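Long-range contacts in choline kinase (Cryptosporidium parvum, PDB 3MES), which probably transfers phosphate from ATP to choline or ethanolamine, and binds ADP and magnesium: residues B[60-64]-B[139-143]; B[81-85]-B[110-114]; B[104-110]-B[145-151]; B[133-137]-B[282-286]. One frame throughout, in Å; residues are numbered along the deposited sequence.

Contact 1 (B[60-64]-B[139-143]); sequences KNIPG and IIADF
Asn61, in the last turn of helix 51-61, ties its ND2 back to the carbonyl O of Ile57, and it is its CB that meets Ala141. The two CB atoms point toward each other, Asn61 CB to Ala141 CB being 3.9 Å. CG lies anti to the carbonyl carbon (chi1 -63°), which turns the amide aside and leaves CB in front. Next along, one methyl does most of the work. Ile140 CG2 lies 3.9 Å from Pro63 CD, with the proline ring and the isoleucine side chain set obliquely to each other, and it also approaches the carbonyl O of Asn61 at 4.0 Å. Ile62 adds a looser touch from the side, its CG1 being 4.4 Å from the same CG2. Behind this layer Ile62, Ile140 and Ala141 all rest on Ile148, and Ile62 and Ile140 reach Ile105 as well, so the chain leaving the helix covers part of one face of the sheet. On the strand side, Ile140 and Ala141 both face Ile148, where strand 139-143 turns a corner. That is a classic beta bulge, placed on an outermost strand of the five-stranded antiparallel sheet of the kinase-like N-terminal lobe.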
# COMPACT_ATOMS: atom_id res chain seq x y z
N LYS B 60 6.53 0.56 -34.54
CA LYS B 60 5.91 -0.56 -35.24
C LYS B 60 5.16 -1.49 -34.30
O LYS B 60 4.20 -2.15 -34.70
CB LYS B 60 6.97 -1.34 -36.01
CG LYS B 60 6.45 -2.59 -36.69
CD LYS B 60 7.54 -3.29 -37.49
CE LYS B 60 6.99 -4.47 -38.27
NZ LYS B 60 8.02 -5.05 -39.18
N ASN B 61 5.59 -1.54 -33.04
CA ASN B 61 5.08 -2.53 -32.10
C ASN B 61 4.31 -1.94 -30.92
O ASN B 61 3.52 -2.63 -30.28
CB ASN B 61 6.22 -3.41 -31.60
CG ASN B 61 6.86 -4.22 -32.72
OD1 ASN B 61 6.31 -5.23 -33.16
ND2 ASN B 61 8.02 -3.77 -33.18
N ILE B 62 4.54 -0.67 -30.63
CA ILE B 62 3.86 -0.01 -29.51
C ILE B 62 2.58 0.67 -29.97
O ILE B 62 2.62 1.65 -30.70
CB ILE B 62 4.76 1.05 -28.85
CG1 ILE B 62 6.13 0.47 -28.50
CG2 ILE B 62 4.08 1.63 -27.61
CD1 ILE B 62 7.08 1.47 -27.89
N PRO B 63 1.43 0.15 -29.52
CA PRO B 63 0.13 0.70 -29.90
C PRO B 63 0.10 2.22 -29.76
O PRO B 63 0.43 2.75 -28.70
CB PRO B 63 -0.83 0.05 -28.90
CG PRO B 63 -0.19 -1.24 -28.56
CD PRO B 63 1.30 -0.99 -28.59
N GLY B 64 -0.31 2.91 -30.82
CA GLY B 64 -0.44 4.36 -30.79
C GLY B 64 0.77 5.11 -31.32
O GLY B 64 0.68 6.28 -31.68
N ILE B 139 4.76 -6.59 -20.66
CA ILE B 139 5.51 -6.76 -21.90
C ILE B 139 4.68 -6.27 -23.08
O ILE B 139 3.58 -6.77 -23.32
CB ILE B 139 5.88 -8.24 -22.15
CG1 ILE B 139 6.89 -8.74 -21.11
CG2 ILE B 139 6.45 -8.42 -23.55
CD1 ILE B 139 7.19 -10.22 -21.23
N ILE B 140 5.21 -5.30 -23.80
CA ILE B 140 4.49 -4.74 -24.95
C ILE B 140 4.90 -5.45 -26.24
O ILE B 140 4.07 -5.68 -27.12
CB ILE B 140 4.74 -3.23 -25.07
CG1 ILE B 140 4.25 -2.52 -23.81
CG2 ILE B 140 4.04 -2.67 -26.31
CD1 ILE B 140 4.69 -1.08 -23.70
N ALA B 141 6.18 -5.78 -26.35
CA ALA B 141 6.69 -6.54 -27.48
C ALA B 141 7.81 -7.47 -27.02
O ALA B 141 8.66 -7.08 -26.22
CB ALA B 141 7.19 -5.61 -28.57
N ASP B 142 7.79 -8.70 -27.52
CA ASP B 142 8.71 -9.74 -27.06
C ASP B 142 9.40 -10.45 -28.22
O ASP B 142 8.77 -11.20 -28.96
CB ASP B 142 7.95 -10.75 -26.19
CG ASP B 142 8.85 -11.85 -25.66
OD1 ASP B 142 9.98 -12.00 -26.17
OD2 ASP B 142 8.42 -12.57 -24.73
N PHE B 143 10.70 -10.23 -28.36
CA PHE B 143 11.50 -10.92 -29.37
C PHE B 143 12.77 -11.52 -28.78
O PHE B 143 13.14 -11.21 -27.65
CB PHE B 143 11.83 -9.99 -30.55
CG PHE B 143 12.27 -8.61 -30.13
CD1 PHE B 143 13.62 -8.31 -29.99
CD2 PHE B 143 11.34 -7.62 -29.90
CE1 PHE B 143 14.03 -7.05 -29.61
CE2 PHE B 143 11.74 -6.35 -29.51
CZ PHE B 143 13.09 -6.06 -29.37

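Contact 2 (B[81-85]-B[110-114]); sequences GLTNQ and YGKHV. With ADP (adenosine-5'-diphosphate), chain I; PT3 (N-propyl-tartramic acid), chain L.
Tyr110, the first residue beyond strand 104-109, meets Asn84 through its backbone: Asn84 OD1 sits 3.1 Å from Tyr110 CA and near the plane of the ring, at its edge. Asn84 belongs to the turn between strands 73-78 and 85-91, which wraps the ADP beta-phosphate and is probably the counterpart of the glycine-rich loop of protein kinases. One residue on, Gly111 supplies the bond that fixes this amide. Its N donates to Asn84 OD1 over 2.8 Å, in the carbonyl plane and on a lone pair, with an N-H...O angle of 154°. Because OD1 is held there, ND2 faces the nucleotide, where it makes a weak hydrogen bond to ADP O2B. Gly111 also brings its bare CA to 3.7 Å from Thr83 O, a close passage of two backbones. At Lys112 the side chain leaves the contact and the carbonyl takes over: Lys112 O lies 3.8 Å from Thr83 CG2 and accepts from a water at 3.2 Å, which gives a second, weak bond to Thr83 O. His113 is the last residue to touch the turn, its ring stacked with Tyr118. Thr83 crosses the imidazole at about a right angle, with OG1 held beside its own backbone N and anti to the carbonyl carbon (chi1 -64°). The same turn points three backbone N-H groups, from Leu82, Thr83 and Asn84, at ADP O1B, with Thr83 N closest at 2.6 Å. The threonine hydroxyl meanwhile sits over one face of His113, toward the rim, with Thr83 OG1 3.5 Å from His113 ND1.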
# COMPACT_ATOMS: atom_id res chain seq x y z
N GLY B 81 22.19 -0.66 -15.01
CA GLY B 81 22.11 -2.12 -15.11
C GLY B 81 23.46 -2.79 -15.02
O GLY B 81 24.49 -2.13 -14.89
N LEU B 82 23.46 -4.12 -15.10
CA LEU B 82 24.68 -4.89 -14.88
C LEU B 82 24.99 -5.82 -16.06
O LEU B 82 26.13 -6.27 -16.21
CB LEU B 82 24.55 -5.70 -13.59
CG LEU B 82 25.81 -5.92 -12.76
CD1 LEU B 82 26.51 -4.59 -12.51
CD2 LEU B 82 25.45 -6.59 -11.43
N THR B 83 23.99 -6.10 -16.88
CA THR B 83 24.13 -7.08 -17.95
C THR B 83 23.62 -6.59 -19.30
O THR B 83 24.30 -6.71 -20.32
CB THR B 83 23.37 -8.38 -17.62
OG1 THR B 83 23.94 -9.00 -16.47
CG2 THR B 83 23.44 -9.35 -18.79
N ASN B 84 22.41 -6.05 -19.31
CA ASN B 84 21.72 -5.72 -20.55
C ASN B 84 21.81 -4.25 -20.92
O ASN B 84 22.14 -3.41 -20.09
CB ASN B 84 20.25 -6.15 -20.47
CG ASN B 84 20.09 -7.61 -20.12
OD1 ASN B 84 20.55 -8.49 -20.85
ND2 ASN B 84 19.44 -7.88 -19.00
N GLN B 85 21.52 -3.95 -22.18
CA GLN B 85 21.47 -2.57 -22.65
C GLN B 85 20.06 -2.04 -22.45
O GLN B 85 19.12 -2.51 -23.08
CB GLN B 85 21.87 -2.48 -24.12
CG GLN B 85 23.23 -3.07 -24.44
CD GLN B 85 23.60 -2.91 -25.90
OE1 GLN B 85 23.62 -1.79 -26.42
NE2 GLN B 85 23.91 -4.01 -26.56
N TYR B 110 19.10 -7.90 -24.65
CA TYR B 110 19.79 -8.92 -23.86
C TYR B 110 21.29 -8.96 -24.15
O TYR B 110 21.71 -9.22 -25.28
CB TYR B 110 19.18 -10.30 -24.10
CG TYR B 110 17.69 -10.36 -23.86
CD1 TYR B 110 17.14 -9.86 -22.69
CD2 TYR B 110 16.84 -10.94 -24.79
CE1 TYR B 110 15.78 -9.92 -22.46
CE2 TYR B 110 15.48 -11.01 -24.56
CZ TYR B 110 14.96 -10.49 -23.39
OH TYR B 110 13.60 -10.55 -23.16
N GLY B 111 22.09 -8.69 -23.13
CA GLY B 111 23.54 -8.84 -23.23
C GLY B 111 23.94 -10.21 -22.74
O GLY B 111 23.10 -10.96 -22.25
N LYS B 112 25.22 -10.56 -22.89
CA LYS B 112 25.70 -11.84 -22.39
C LYS B 112 25.91 -11.78 -20.88
O LYS B 112 26.59 -10.89 -20.38
CB LYS B 112 26.99 -12.26 -23.11
CG LYS B 112 28.13 -11.27 -22.97
CD LYS B 112 29.35 -11.73 -23.77
CE LYS B 112 30.48 -10.71 -23.69
NZ LYS B 112 30.89 -10.45 -22.28
N HIS B 113 25.33 -12.74 -20.17
CA HIS B 113 25.38 -12.74 -18.71
C HIS B 113 26.64 -13.43 -18.19
O HIS B 113 27.13 -14.39 -18.79
CB HIS B 113 24.13 -13.42 -18.13
CG HIS B 113 23.86 -13.07 -16.70
ND1 HIS B 113 22.76 -12.34 -16.31
CD2 HIS B 113 24.55 -13.35 -15.57
CE1 HIS B 113 22.78 -12.18 -15.00
NE2 HIS B 113 23.85 -12.79 -14.52
N VAL B 114 27.15 -12.94 -17.06
CA VAL B 114 28.37 -13.48 -16.46
C VAL B 114 28.18 -14.92 -16.01
O VAL B 114 27.07 -15.35 -15.68
CB VAL B 114 28.83 -12.63 -15.26
CG1 VAL B 114 27.80 -12.70 -14.13
CG2 VAL B 114 30.19 -13.09 -14.77
PB ADP I . 20.35 -5.82 -15.62
O1B ADP I . 21.46 -5.40 -16.56
O2B ADP I . 19.35 -6.78 -16.21
O3B ADP I . 20.83 -6.18 -14.23
PA ADP I . 18.28 -4.32 -14.39
O1A ADP I . 18.71 -4.81 -13.03
O2A ADP I . 17.04 -4.86 -15.05
O3A ADP I . 19.51 -4.46 -15.42
O5' ADP I . 18.18 -2.72 -14.32
C5' ADP I . 16.94 -2.09 -14.03
C4' ADP I . 17.24 -0.69 -13.51
O4' ADP I . 16.88 0.26 -14.51
C3' ADP I . 16.41 -0.40 -12.28
O3' ADP I . 17.27 -0.09 -11.18
C2' ADP I . 15.55 0.79 -12.64
O2' ADP I . 16.11 1.97 -12.05
C1' ADP I . 15.64 0.87 -14.15
N9 ADP I . 14.55 0.07 -14.75
C8 ADP I . 14.66 -1.19 -15.22
N7 ADP I . 13.48 -1.64 -15.70
C5 ADP I . 12.58 -0.65 -15.55
C6 ADP I . 11.14 -0.46 -15.85
N6 ADP I . 10.41 -1.45 -16.43
N1 ADP I . 10.58 0.73 -15.54
C2 ADP I . 11.30 1.71 -14.96
N3 ADP I . 12.60 1.62 -14.66
C4 ADP I . 13.29 0.48 -14.92
O1 PT3 L . 19.79 -6.75 -10.66
O11 PT3 L . 21.71 -7.42 -11.58
C1 PT3 L . 21.04 -6.74 -10.78
C2 PT3 L . 21.80 -5.81 -9.84
O2 PT3 L . 23.20 -5.83 -10.13
C3 PT3 L . 21.55 -6.31 -8.41
O3 PT3 L . 22.79 -6.63 -7.78
C4 PT3 L . 20.84 -5.19 -7.66
O41 PT3 L . 20.00 -5.45 -6.81
N4 PT3 L . 21.20 -3.96 -8.03
C41 PT3 L . 20.60 -2.76 -7.43
C42 PT3 L . 21.47 -1.54 -7.74
C43 PT3 L . 21.97 -0.89 -6.45
O HOH W 1 27.35 -7.84 -21.20

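Contact 3 (B[104-110]-B[145-151]); sequences RILFRIY and EGRIEEF. With ADP (adenosine-5'-diphosphate), chain I.
Phe151 lies between Arg104 and the nucleotide. One ring face receives ADP C2, 3.5 Å from Phe151 CE1, while Arg104 runs alongside, bent at chi3 so that its NE comes 3.5 Å from Phe151 CE2 with the guanidinium steeply inclined to the ring. Arg147, nearer the diphosphate, has its CG between the backbone N and the carbonyl carbon (chi1 63°) and then extends straight, which lays its guanidinium face against Arg108 CD. Glu149 OE2 holds the two arginines together, taking Arg147 NE at 2.6 Å and Arg108 NE at 3.0 Å from opposite faces of the carboxylate plane; the shared anion probably offsets their like charges. These side chains rise from antiparallel neighbours in the N-lobe sheet, joined by paired backbone bonds at Leu106-Glu149 and Arg108-Arg147. The end of strand 146-150 leads into what is probably the counterpart of the protein-kinase hinge, where Glu150 O accepts from ADP N6 at 3.1 Å. Arg108 NH2 gives a nearly straight bond (174°) to ADP O2A at 2.7 Å, while NH1 reaches O2B. Tyr110 closes the far end: its ring lies over Gly146 CA in a CH-pi contact, and its OH accepts from Arg147 NH1 at 3.1 Å.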
# COMPACT_ATOMS: atom_id res chain seq x y z
N ARG B 104 6.00 6.45 -22.09
CA ARG B 104 7.37 6.02 -21.87
C ARG B 104 7.44 4.50 -21.83
O ARG B 104 6.53 3.85 -21.32
CB ARG B 104 7.91 6.60 -20.56
CG ARG B 104 8.01 8.12 -20.54
CD ARG B 104 8.12 8.67 -19.12
NE ARG B 104 9.43 8.43 -18.53
CZ ARG B 104 10.50 9.19 -18.73
NH1 ARG B 104 10.42 10.24 -19.53
NH2 ARG B 104 11.66 8.89 -18.15
N ILE B 105 8.50 3.94 -22.38
CA ILE B 105 8.71 2.49 -22.33
C ILE B 105 10.15 2.16 -21.98
O ILE B 105 11.03 3.03 -22.04
CB ILE B 105 8.31 1.78 -23.64
CG1 ILE B 105 9.26 2.16 -24.78
CG2 ILE B 105 6.86 2.09 -24.00
CD1 ILE B 105 10.60 1.43 -24.73
N LEU B 106 10.39 0.91 -21.62
CA LEU B 106 11.73 0.43 -21.28
C LEU B 106 12.19 -0.54 -22.36
O LEU B 106 11.61 -1.61 -22.53
CB LEU B 106 11.71 -0.25 -19.91
CG LEU B 106 13.03 -0.66 -19.26
CD1 LEU B 106 13.63 -1.88 -19.96
CD2 LEU B 106 14.02 0.50 -19.25
N PHE B 107 13.22 -0.15 -23.11
CA PHE B 107 13.73 -0.98 -24.20
C PHE B 107 14.90 -1.81 -23.71
O PHE B 107 15.96 -1.28 -23.40
CB PHE B 107 14.15 -0.11 -25.38
CG PHE B 107 14.23 -0.86 -26.69
CD1 PHE B 107 13.20 -0.78 -27.61
CD2 PHE B 107 15.33 -1.64 -26.99
CE1 PHE B 107 13.26 -1.46 -28.81
CE2 PHE B 107 15.40 -2.33 -28.19
CZ PHE B 107 14.37 -2.24 -29.10
N ARG B 108 14.71 -3.13 -23.65
CA ARG B 108 15.73 -4.02 -23.11
C ARG B 108 16.36 -4.89 -24.19
O ARG B 108 15.68 -5.66 -24.87
CB ARG B 108 15.12 -4.90 -22.01
CG ARG B 108 16.08 -5.93 -21.44
CD ARG B 108 15.38 -6.82 -20.41
NE ARG B 108 14.97 -6.08 -19.22
CZ ARG B 108 15.75 -5.86 -18.17
NH1 ARG B 108 17.00 -6.33 -18.16
NH2 ARG B 108 15.30 -5.18 -17.13
N ILE B 109 17.68 -4.78 -24.33
CA ILE B 109 18.43 -5.64 -25.24
C ILE B 109 19.30 -6.60 -24.44
O ILE B 109 20.15 -6.18 -23.66
CB ILE B 109 19.29 -4.82 -26.21
CG1 ILE B 109 18.42 -3.82 -26.98
CG2 ILE B 109 20.03 -5.75 -27.18
CD1 ILE B 109 19.16 -3.10 -28.09
N TYR B 110 19.10 -7.90 -24.65
CA TYR B 110 19.79 -8.92 -23.86
C TYR B 110 21.29 -8.96 -24.15
O TYR B 110 21.71 -9.22 -25.28
CB TYR B 110 19.18 -10.30 -24.10
CG TYR B 110 17.69 -10.36 -23.86
CD1 TYR B 110 17.14 -9.86 -22.69
CD2 TYR B 110 16.84 -10.94 -24.79
CE1 TYR B 110 15.78 -9.92 -22.46
CE2 TYR B 110 15.48 -11.01 -24.56
CZ TYR B 110 14.96 -10.49 -23.39
OH TYR B 110 13.60 -10.55 -23.16
N GLU B 145 16.08 -11.18 -29.24
CA GLU B 145 17.21 -10.35 -28.83
C GLU B 145 16.86 -9.26 -27.82
O GLU B 145 17.72 -8.48 -27.43
CB GLU B 145 17.91 -9.73 -30.05
CG GLU B 145 16.97 -9.30 -31.15
CD GLU B 145 16.50 -10.46 -32.00
OE1 GLU B 145 15.28 -10.65 -32.14
OE2 GLU B 145 17.37 -11.20 -32.53
N GLY B 146 15.60 -9.21 -27.39
CA GLY B 146 15.19 -8.20 -26.42
C GLY B 146 13.69 -8.15 -26.17
O GLY B 146 12.98 -9.12 -26.45
N ARG B 147 13.22 -7.02 -25.65
CA ARG B 147 11.79 -6.84 -25.41
C ARG B 147 11.45 -5.39 -25.08
O ARG B 147 12.31 -4.62 -24.66
CB ARG B 147 11.30 -7.77 -24.30
CG ARG B 147 11.93 -7.52 -22.93
CD ARG B 147 11.30 -8.44 -21.89
NE ARG B 147 11.70 -8.12 -20.52
CZ ARG B 147 12.44 -8.91 -19.75
NH1 ARG B 147 12.87 -10.08 -20.22
NH2 ARG B 147 12.76 -8.54 -18.52
N ILE B 148 10.19 -5.03 -25.28
CA ILE B 148 9.69 -3.71 -24.92
C ILE B 148 8.81 -3.83 -23.69
O ILE B 148 7.79 -4.52 -23.71
CB ILE B 148 8.88 -3.08 -26.06
CG1 ILE B 148 9.72 -2.96 -27.33
CG2 ILE B 148 8.35 -1.71 -25.65
CD1 ILE B 148 8.97 -2.40 -28.52
N GLU B 149 9.20 -3.16 -22.61
CA GLU B 149 8.46 -3.23 -21.36
C GLU B 149 7.75 -1.92 -21.04
O GLU B 149 8.15 -0.85 -21.51
CB GLU B 149 9.39 -3.55 -20.19
CG GLU B 149 10.19 -4.82 -20.33
CD GLU B 149 11.11 -5.04 -19.14
OE1 GLU B 149 10.94 -4.33 -18.13
OE2 GLU B 149 11.99 -5.92 -19.22
N GLU B 150 6.71 -2.02 -20.23
CA GLU B 150 6.08 -0.85 -19.63
C GLU B 150 7.11 -0.15 -18.75
O GLU B 150 7.79 -0.80 -17.94
CB GLU B 150 4.88 -1.28 -18.80
CG GLU B 150 4.43 -0.27 -17.77
CD GLU B 150 3.36 -0.82 -16.84
OE1 GLU B 150 3.25 -2.06 -16.73
OE2 GLU B 150 2.65 -0.01 -16.22
N PHE B 151 7.24 1.16 -18.90
CA PHE B 151 8.15 1.91 -18.04
C PHE B 151 7.48 2.27 -16.72
O PHE B 151 6.55 3.08 -16.68
CB PHE B 151 8.66 3.18 -18.74
CG PHE B 151 9.62 3.97 -17.90
CD1 PHE B 151 10.97 3.64 -17.88
CD2 PHE B 151 9.18 5.03 -17.13
CE1 PHE B 151 11.86 4.37 -17.10
CE2 PHE B 151 10.07 5.76 -16.35
CZ PHE B 151 11.41 5.42 -16.34
PB ADP I . 20.35 -5.82 -15.62
O1B ADP I . 21.46 -5.40 -16.56
O2B ADP I . 19.35 -6.78 -16.21
O3B ADP I . 20.83 -6.18 -14.23
PA ADP I . 18.28 -4.32 -14.39
O1A ADP I . 18.71 -4.81 -13.03
O2A ADP I . 17.04 -4.86 -15.05
O3A ADP I . 19.51 -4.46 -15.42
O5' ADP I . 18.18 -2.72 -14.32
C5' ADP I . 16.94 -2.09 -14.03
C4' ADP I . 17.24 -0.69 -13.51
O4' ADP I . 16.88 0.26 -14.51
C3' ADP I . 16.41 -0.40 -12.28
O3' ADP I . 17.27 -0.09 -11.18
C2' ADP I . 15.55 0.79 -12.64
O2' ADP I . 16.11 1.97 -12.05
C1' ADP I . 15.64 0.87 -14.15
N9 ADP I . 14.55 0.07 -14.75
C8 ADP I . 14.66 -1.19 -15.22
N7 ADP I . 13.48 -1.64 -15.70
C5 ADP I . 12.58 -0.65 -15.55
C6 ADP I . 11.14 -0.46 -15.85
N6 ADP I . 10.41 -1.45 -16.43
N1 ADP I . 10.58 0.73 -15.54
C2 ADP I . 11.30 1.71 -14.96
N3 ADP I . 12.60 1.62 -14.66
C4 ADP I . 13.29 0.48 -14.92
O HOH W 2 20.38 -9.05 -27.33

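Contact 4 (B[133-137]-B[282-286]); sequences INIAP and RMIDY. With ADP (adenosine-5'-diphosphate), chain I; PT3 (N-propyl-tartramic acid), chain L.
With CG beside the backbone N (chi1 -61°) and further bends at chi2 and chi3, Arg282 curls its guanidinium back to meet Ile135, while Tyr286, turned the same way at its first torsion (chi1 -57°), sets its ring against Ala136. Arg282 NH2 comes 2.7 Å from Ile135 O, which lies at the guanidinium edge, but the N-H...O angle of 118° makes the bond weak. A water supplements it, accepting from Met283 N at 3.0 Å and linked more weakly to Ile135 O and Arg282 NE. The rest is apolar. Ala136 CB presses on the tyrosine at CE2, 3.5 Å away, and Pro137 CD approaches the ring edge at the same CE2 atom, 4.0 Å off. Ile135 crosses Tyr286 at about a right angle and puts CG2 3.5 Å from OH; the hydroxyl itself turns to Met283 O in a weak hydrogen bond. Ile135 CG2 also touches Met283 CE. Two residues carry the packing to the nucleotide: Pro137 CG is 3.8 Å from ADP N6, and Ile284 CD1 is 3.6 Å from ADP C3'. Asp285 follows, in the pocket of ADP and the tartramic acid; its place after the strand probably corresponds to the aspartate of the kinase DFG motif. Segment 133-137 leaves helix 120-132 through a Schellman motif with Asn134 as C-prime residue; that helix packs on Ala136, Pro137 and Tyr286, helix 165-179 covers Ile135 and Met283 through Leu178, and strand 274-276 flanks Met283 and Ile284.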
# COMPACT_ATOMS: atom_id res chain seq x y z
N ILE B 133 0.61 -12.19 -15.33
CA ILE B 133 -0.32 -12.05 -14.20
C ILE B 133 -0.18 -10.67 -13.56
O ILE B 133 -0.64 -10.45 -12.45
CB ILE B 133 -0.14 -13.16 -13.14
CG1 ILE B 133 1.25 -13.08 -12.50
CG2 ILE B 133 -0.39 -14.53 -13.75
CD1 ILE B 133 1.48 -14.13 -11.44
N ASN B 134 0.47 -9.77 -14.28
CA ASN B 134 0.46 -8.35 -13.94
C ASN B 134 1.23 -7.95 -12.69
O ASN B 134 0.99 -6.88 -12.12
CB ASN B 134 -0.98 -7.84 -13.86
CG ASN B 134 -1.69 -7.91 -15.19
OD1 ASN B 134 -2.88 -8.24 -15.27
ND2 ASN B 134 -0.96 -7.62 -16.26
N ILE B 135 2.16 -8.79 -12.26
CA ILE B 135 3.04 -8.42 -11.16
C ILE B 135 4.27 -7.67 -11.68
O ILE B 135 4.54 -6.55 -11.26
CB ILE B 135 3.48 -9.65 -10.34
CG1 ILE B 135 2.31 -10.15 -9.49
CG2 ILE B 135 4.67 -9.29 -9.46
CD1 ILE B 135 2.62 -11.41 -8.71
N ALA B 136 5.00 -8.30 -12.60
CA ALA B 136 6.14 -7.66 -13.24
C ALA B 136 5.66 -6.65 -14.29
O ALA B 136 4.51 -6.69 -14.71
CB ALA B 136 7.04 -8.70 -13.88
N PRO B 137 6.56 -5.75 -14.72
CA PRO B 137 6.20 -4.75 -15.73
C PRO B 137 5.62 -5.42 -16.97
O PRO B 137 6.11 -6.47 -17.39
CB PRO B 137 7.53 -4.08 -16.05
CG PRO B 137 8.36 -4.28 -14.83
CD PRO B 137 7.96 -5.61 -14.27
N ARG B 282 6.17 -0.48 -6.38
CA ARG B 282 6.22 -1.63 -7.28
C ARG B 282 7.57 -2.32 -7.24
O ARG B 282 8.61 -1.68 -7.08
CB ARG B 282 5.87 -1.22 -8.71
CG ARG B 282 4.47 -0.66 -8.85
CD ARG B 282 3.89 -0.97 -10.20
NE ARG B 282 3.73 -2.41 -10.41
CZ ARG B 282 3.29 -2.95 -11.54
NH1 ARG B 282 2.96 -2.17 -12.56
NH2 ARG B 282 3.17 -4.27 -11.65
N MET B 283 7.54 -3.64 -7.39
CA MET B 283 8.76 -4.45 -7.39
C MET B 283 9.29 -4.61 -8.81
O MET B 283 8.51 -4.77 -9.75
CB MET B 283 8.49 -5.83 -6.78
CG MET B 283 7.93 -5.80 -5.37
SD MET B 283 7.44 -7.44 -4.79
CE MET B 283 6.13 -7.83 -5.96
N ILE B 284 10.61 -4.58 -8.96
CA ILE B 284 11.24 -4.86 -10.24
C ILE B 284 12.43 -5.79 -10.07
O ILE B 284 12.77 -6.18 -8.95
CB ILE B 284 11.69 -3.57 -10.96
CG1 ILE B 284 12.62 -2.75 -10.07
CG2 ILE B 284 10.48 -2.74 -11.38
CD1 ILE B 284 13.36 -1.65 -10.80
N ASP B 285 13.06 -6.15 -11.18
CA ASP B 285 14.25 -6.99 -11.16
C ASP B 285 13.97 -8.36 -10.55
O ASP B 285 14.29 -8.61 -9.39
CB ASP B 285 15.39 -6.29 -10.41
CG ASP B 285 16.74 -6.94 -10.65
OD1 ASP B 285 17.69 -6.65 -9.90
OD2 ASP B 285 16.84 -7.75 -11.60
N TYR B 286 13.37 -9.24 -11.35
CA TYR B 286 13.00 -10.57 -10.89
C TYR B 286 13.97 -11.63 -11.41
O TYR B 286 13.60 -12.80 -11.53
CB TYR B 286 11.58 -10.93 -11.35
CG TYR B 286 10.51 -9.96 -10.88
CD1 TYR B 286 9.85 -10.15 -9.68
CD2 TYR B 286 10.17 -8.85 -11.65
CE1 TYR B 286 8.87 -9.27 -9.25
CE2 TYR B 286 9.20 -7.96 -11.22
CZ TYR B 286 8.55 -8.18 -10.02
OH TYR B 286 7.58 -7.30 -9.60
PB ADP I . 20.35 -5.82 -15.62
O1B ADP I . 21.46 -5.40 -16.56
O2B ADP I . 19.35 -6.78 -16.21
O3B ADP I . 20.83 -6.18 -14.23
PA ADP I . 18.28 -4.32 -14.39
O1A ADP I . 18.71 -4.81 -13.03
O2A ADP I . 17.04 -4.86 -15.05
O3A ADP I . 19.51 -4.46 -15.42
O5' ADP I . 18.18 -2.72 -14.32
C5' ADP I . 16.94 -2.09 -14.03
C4' ADP I . 17.24 -0.69 -13.51
O4' ADP I . 16.88 0.26 -14.51
C3' ADP I . 16.41 -0.40 -12.28
O3' ADP I . 17.27 -0.09 -11.18
C2' ADP I . 15.55 0.79 -12.64
O2' ADP I . 16.11 1.97 -12.05
C1' ADP I . 15.64 0.87 -14.15
N9 ADP I . 14.55 0.07 -14.75
C8 ADP I . 14.66 -1.19 -15.22
N7 ADP I . 13.48 -1.64 -15.70
C5 ADP I . 12.58 -0.65 -15.55
C6 ADP I . 11.14 -0.46 -15.85
N6 ADP I . 10.41 -1.45 -16.43
N1 ADP I . 10.58 0.73 -15.54
C2 ADP I . 11.30 1.71 -14.96
N3 ADP I . 12.60 1.62 -14.66
C4 ADP I . 13.29 0.48 -14.92
O1 PT3 L . 19.79 -6.75 -10.66
O11 PT3 L . 21.71 -7.42 -11.58
C1 PT3 L . 21.04 -6.74 -10.78
C2 PT3 L . 21.80 -5.81 -9.84
O2 PT3 L . 23.20 -5.83 -10.13
C3 PT3 L . 21.55 -6.31 -8.41
O3 PT3 L . 22.79 -6.63 -7.78
C4 PT3 L . 20.84 -5.19 -7.66
O41 PT3 L . 20.00 -5.45 -6.81
N4 PT3 L . 21.20 -3.96 -8.03
C41 PT3 L . 20.60 -2.76 -7.43
C42 PT3 L . 21.47 -1.54 -7.74
C43 PT3 L . 21.97 -0.89 -6.45
O HOH W 3 4.89 -4.88 -8.25

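Contacts 1 and 3 hold the same five-stranded sheet: strand 139-143 of the first pairs with strand 146-150 of the second, their centres about 9 Å apart. Yet contact 1 is thin, apolar packing at an outer strand, whereas contact 3 combines backbone pairing with a buried ionic network under the nucleotide. Contact 2, at the surface, shares Tyr110 with contact 3 and is polar, with a single direct hydrogen bond between its loops. Contact 4 is the most buried and nearest the centre of the chain, and relies mainly on apolar side chains. Contacts 2, 3 and 4 all touch ADP, respectively at the beta-phosphate, along adenine and diphosphate, and beside adenine and ribose.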